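Local coordinates for uncharacterized protein (Bacteroides ovatus, PDB 4FXT) that is of unknown function, but pairs a transthyretin-like N-terminal domain with a C-terminal domain of the E-set clan in a helix-free chain built mainly of beta strands, at residues A[9-14]-A[87-92]; A[21-26]-A[45-50]. All blocks are in the same frame, centred on the assembly; numbering follows the deposited sequence.

Contact 1: residues A[9-14]-A[87-92]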
# COMPACT_ATOMS: atom_id res chain seq x y z
N THR A 9 13.74 -0.56 -19.18
CA THR A 9 12.93 -0.16 -18.02
C THR A 9 11.97 -1.29 -17.65
O THR A 9 11.16 -1.69 -18.48
CB THR A 9 12.14 1.15 -18.33
OG1 THR A 9 13.03 2.17 -18.77
CG2 THR A 9 11.40 1.67 -17.15
N LEU A 10 12.05 -1.79 -16.41
CA LEU A 10 11.12 -2.80 -15.86
C LEU A 10 10.13 -2.12 -14.97
O LEU A 10 10.53 -1.56 -13.95
CB LEU A 10 11.81 -3.95 -15.11
CG LEU A 10 10.85 -4.97 -14.44
CD1 LEU A 10 10.01 -5.74 -15.48
CD2 LEU A 10 11.60 -5.94 -13.57
N THR A 11 8.85 -2.14 -15.34
CA THR A 11 7.79 -1.50 -14.54
C THR A 11 6.72 -2.53 -14.23
O THR A 11 6.69 -3.58 -14.84
CB THR A 11 7.19 -0.23 -15.25
OG1 THR A 11 6.65 -0.61 -16.51
CG2 THR A 11 8.20 0.89 -15.47
N GLY A 12 5.87 -2.22 -13.27
CA GLY A 12 4.79 -3.09 -12.84
C GLY A 12 4.14 -2.60 -11.57
O GLY A 12 4.28 -1.44 -11.19
N LYS A 13 3.40 -3.50 -10.91
CA LYS A 13 2.64 -3.25 -9.69
C LYS A 13 2.61 -4.46 -8.77
O LYS A 13 2.56 -5.59 -9.26
CB LYS A 13 1.17 -2.89 -10.04
CG LYS A 13 0.92 -1.63 -10.84
CD LYS A 13 -0.55 -1.55 -11.36
CE LYS A 13 -0.90 -2.57 -12.43
NZ LYS A 13 -2.26 -2.35 -12.96
N ALA A 14 2.58 -4.22 -7.42
CA ALA A 14 2.35 -5.27 -6.43
C ALA A 14 0.86 -5.53 -6.44
O ALA A 14 0.07 -4.60 -6.20
CB ALA A 14 2.88 -4.86 -5.08
N ASN A 87 12.09 -2.54 -23.00
CA ASN A 87 11.19 -2.14 -21.92
C ASN A 87 10.18 -3.25 -21.69
O ASN A 87 9.55 -3.72 -22.64
CB ASN A 87 10.51 -0.80 -22.22
CG ASN A 87 11.43 0.40 -22.21
OD1 ASN A 87 12.67 0.31 -22.11
ND2 ASN A 87 10.84 1.57 -22.30
N THR A 88 10.13 -3.73 -20.44
CA THR A 88 9.30 -4.85 -20.01
C THR A 88 8.42 -4.41 -18.84
O THR A 88 8.83 -3.58 -18.02
CB THR A 88 10.22 -6.03 -19.64
OG1 THR A 88 11.03 -6.38 -20.77
CG2 THR A 88 9.46 -7.24 -19.18
N VAL A 89 7.19 -4.94 -18.80
CA VAL A 89 6.22 -4.65 -17.75
C VAL A 89 5.73 -6.00 -17.19
O VAL A 89 5.26 -6.86 -17.94
CB VAL A 89 5.05 -3.73 -18.23
CG1 VAL A 89 4.44 -4.18 -19.56
CG2 VAL A 89 3.98 -3.57 -17.17
N GLN A 90 5.87 -6.20 -15.86
CA GLN A 90 5.39 -7.41 -15.21
C GLN A 90 4.89 -7.10 -13.80
O GLN A 90 5.63 -6.58 -12.96
CB GLN A 90 6.47 -8.51 -15.18
CG GLN A 90 5.96 -9.86 -14.67
CD GLN A 90 6.93 -11.00 -14.88
OE1 GLN A 90 7.79 -10.98 -15.77
NE2 GLN A 90 6.73 -12.08 -14.14
N ASP A 91 3.62 -7.41 -13.55
CA ASP A 91 3.04 -7.21 -12.23
C ASP A 91 3.50 -8.34 -11.32
O ASP A 91 3.72 -9.47 -11.79
CB ASP A 91 1.50 -7.11 -12.32
CG ASP A 91 0.97 -5.87 -13.06
OD1 ASP A 91 1.73 -4.90 -13.23
OD2 ASP A 91 -0.24 -5.86 -13.41
N ILE A 92 3.72 -8.03 -10.03
CA ILE A 92 4.21 -9.01 -9.05
C ILE A 92 3.07 -9.38 -8.11
O ILE A 92 2.68 -8.57 -7.27
CB ILE A 92 5.46 -8.50 -8.27
CG1 ILE A 92 6.58 -8.03 -9.23
CG2 ILE A 92 5.97 -9.53 -7.26
CD1 ILE A 92 7.13 -9.10 -10.24

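Contact 2: residues A[21-26]-A[45-50]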
# COMPACT_ATOMS: atom_id res chain seq x y z
N VAL A 21 -1.67 -3.02 -4.54
CA VAL A 21 -1.65 -3.04 -3.07
C VAL A 21 -0.98 -1.76 -2.55
O VAL A 21 0.21 -1.55 -2.75
CB VAL A 21 -0.95 -4.30 -2.51
CG1 VAL A 21 -0.92 -4.27 -0.99
CG2 VAL A 21 -1.66 -5.56 -2.97
N GLY A 22 -1.77 -0.96 -1.84
CA GLY A 22 -1.30 0.30 -1.27
C GLY A 22 -0.28 0.09 -0.18
O GLY A 22 -0.42 -0.83 0.65
N VAL A 23 0.77 0.91 -0.19
CA VAL A 23 1.75 0.73 0.86
C VAL A 23 2.30 2.12 1.25
O VAL A 23 1.90 3.12 0.63
CB VAL A 23 2.84 -0.25 0.38
CG1 VAL A 23 3.78 0.38 -0.63
CG2 VAL A 23 3.59 -0.78 1.56
N ARG A 24 3.14 2.19 2.31
CA ARG A 24 3.74 3.46 2.74
C ARG A 24 4.96 3.79 1.82
O ARG A 24 5.80 2.92 1.56
CB ARG A 24 4.13 3.40 4.22
CG ARG A 24 4.79 4.68 4.71
CD ARG A 24 5.15 4.69 6.17
NE ARG A 24 6.19 3.71 6.48
CZ ARG A 24 7.50 3.95 6.45
NH1 ARG A 24 7.95 5.16 6.14
NH2 ARG A 24 8.36 2.99 6.74
N SER A 25 5.03 5.06 1.33
CA SER A 25 6.12 5.50 0.49
C SER A 25 7.41 5.36 1.27
O SER A 25 7.44 5.73 2.44
CB SER A 25 5.90 6.94 -0.01
OG SER A 25 6.90 7.34 -0.94
N GLY A 26 8.40 4.75 0.63
CA GLY A 26 9.73 4.47 1.17
C GLY A 26 9.79 3.37 2.20
O GLY A 26 10.63 3.43 3.09
N VAL A 45 14.39 -2.71 -5.71
CA VAL A 45 13.24 -2.33 -6.53
C VAL A 45 12.21 -1.66 -5.60
O VAL A 45 11.32 -2.31 -5.01
CB VAL A 45 12.64 -3.52 -7.35
CG1 VAL A 45 11.44 -3.06 -8.17
CG2 VAL A 45 13.68 -4.16 -8.26
N TYR A 46 12.36 -0.35 -5.48
CA TYR A 46 11.63 0.50 -4.57
C TYR A 46 10.19 0.74 -5.08
O TYR A 46 9.95 1.24 -6.20
CB TYR A 46 12.38 1.81 -4.38
CG TYR A 46 13.81 1.60 -3.91
CD1 TYR A 46 14.09 1.23 -2.60
CD2 TYR A 46 14.89 1.84 -4.77
CE1 TYR A 46 15.40 1.10 -2.14
CE2 TYR A 46 16.21 1.70 -4.32
CZ TYR A 46 16.46 1.33 -3.01
OH TYR A 46 17.74 1.16 -2.53
N ILE A 47 9.23 0.34 -4.25
CA ILE A 47 7.80 0.39 -4.53
C ILE A 47 7.23 1.70 -4.00
O ILE A 47 7.42 2.02 -2.80
CB ILE A 47 7.09 -0.84 -3.88
CG1 ILE A 47 7.87 -2.16 -4.14
CG2 ILE A 47 5.59 -0.93 -4.26
CD1 ILE A 47 7.43 -3.31 -3.32
N ALA A 48 6.53 2.43 -4.90
CA ALA A 48 5.82 3.68 -4.66
C ALA A 48 4.58 3.42 -3.80
O ALA A 48 4.16 2.26 -3.65
CB ALA A 48 5.45 4.33 -5.99
N GLN A 49 4.00 4.49 -3.20
CA GLN A 49 2.84 4.36 -2.28
C GLN A 49 1.57 3.77 -2.97
O GLN A 49 0.68 3.28 -2.27
CB GLN A 49 2.48 5.70 -1.64
CG GLN A 49 2.11 6.76 -2.65
CD GLN A 49 0.78 7.35 -2.29
OE1 GLN A 49 0.44 7.59 -1.09
NE2 GLN A 49 0.03 7.64 -3.36
N ASP A 50 1.49 3.81 -4.32
CA ASP A 50 0.33 3.28 -5.03
C ASP A 50 0.54 1.84 -5.45
O ASP A 50 -0.22 1.35 -6.31
CB ASP A 50 -0.00 4.13 -6.27
CG ASP A 50 1.07 4.31 -7.32
OD1 ASP A 50 2.18 3.72 -7.16
OD2 ASP A 50 0.84 5.09 -8.28
O HOH W 1 9.26 3.83 -1.95

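Contact 1: residues A[9-14]-A[87-92]
Leu10 and Thr88 lie level with each other in two parallel strands, and the backbone bonds on this half of the contact are regular. Thr88 N donates to Thr9 O at 3.0 Å, Thr11 N to Thr88 O, and Gln90 N to Thr11 O at 2.9 Å. CA-H...O contacts such as Leu10 CA to Thr88 O fill in between. On the buried face chi1 of Leu10 (176°) sets CG anti to the backbone N, and chi2 of 64° turns CD1 toward the other strand, 4.0 Å from Thr88 CG2. Its apolar branched end suits this interior, where it also meets Val55 and Ile82, while the beta-branched threonines and Val89 suit the extended backbone. On the other face, Val89 CG2 lies 4.0 Å from Thr11 OG1.

Past Gln90 the ladder is interrupted. Lys13 N stands 4.3 Å from Gln90 O, which is instead bonded by the hydroxyl of Tyr53, and pairing resumes where Ile92 N meets Lys13 O at 2.8 Å. Gly12, bearing no side chain, brings its CA against Gln90 O at this irregular step. The solvent side is looser: the long chain of Lys13 runs beside Asp91 in the same direction, and it is Lys13 CE, not the ammonium, that lies against the carboxylate, 3.5 Å from Asp91 OD2. Lys13 NZ stays 4.1 Å from that oxygen, opposite charges near each other but beyond a salt bridge. Both are charged residues suited to the surface. At the opening end Asn87 OD1 accepts from Thr9 N, the donor well above the amide plane, in a rather bent bond (138° at the hydrogen).

Strand 52-58 flanks 9-14 on its other edge through Leu10-Val55 and Gly12-Tyr53 backbone bonds. Leu10 and Ile92 meanwhile pack onto strands 28-33 and 79-84 of the antiparallel sheet facing them.

Contact 2: residues A[21-26]-A[45-50]
Gln49 CA makes a CA-H...O contact with Val23 O at 3.3 Å, and the same oxygen accepts a hydrogen bond from Arg180 NH2, in the C-terminal half of the chain. On the other side of the same residue, Val23 N donates to Gln49 O at 3.2 Å. This bond is straight at the hydrogen (167°), although the donor sits above the carbonyl plane. Val23 thus meets Gln49 through both its N-H and its carbonyl, without the repeated pairing of a sheet; the two segments run at a steep angle to each other. Gly22 sets its CA 3.7 Å from Gln49 O.

The loop 21-26 and, past the end of strand 43-46, residues 47-50 belong to connections between the two sheets of the transthyretin-clan domain: the first leads from strand 19-20 into strand 28-33, the second back to strand 52-58. Val23 and Ile47 are buried apolar residues that meet through Val23 CG1 and Ile47 CG2, 4.3 Å apart. Val23 CG1 lies between the backbone N and the carbonyl carbon (chi1 74°), and there it also comes 3.6 Å from Ala48 O. Ile47, which packs on Phe30 as well, fills the same buried side. Farther along, Ser25, partly exposed, touches through its CB, 4.0 Å from Gln49 CB.

Toward the more open end a water joins the segments, accepting from Gly26 N and donating to Ile47 O at 2.7 Å. Gly26 has a positive phi of 73°, a conformation glycine adopts readily. Across the domain junction, Gln49 packs against Leu139 and Ser196, Arg24 forms a salt bridge with Glu190, and the Gly22 backbone bonds to that of Tyr193.

How the contacts relate
The centres of contacts 1 and 2 lie about 14 Å apart within the same N-terminal domain. Along the chain the order is 9-14, 21-26, 45-50 and 87-92, so both members of contact 2 fall between those of contact 1. Contact 1 belongs to the mixed sheet, whereas contact 2 joins two connections that pass between this sheet and the antiparallel one. Strand 7-16 is the direct link: Ala14 O and Val21 N, 2.9 Å apart, probably form a hydrogen bond. The centre of contact 1 is about 17 Å from the chain centre and lies within the N-terminal domain; that of contact 2 is about 6 Å from it, where that domain meets strand 192-200 of the C-terminal one.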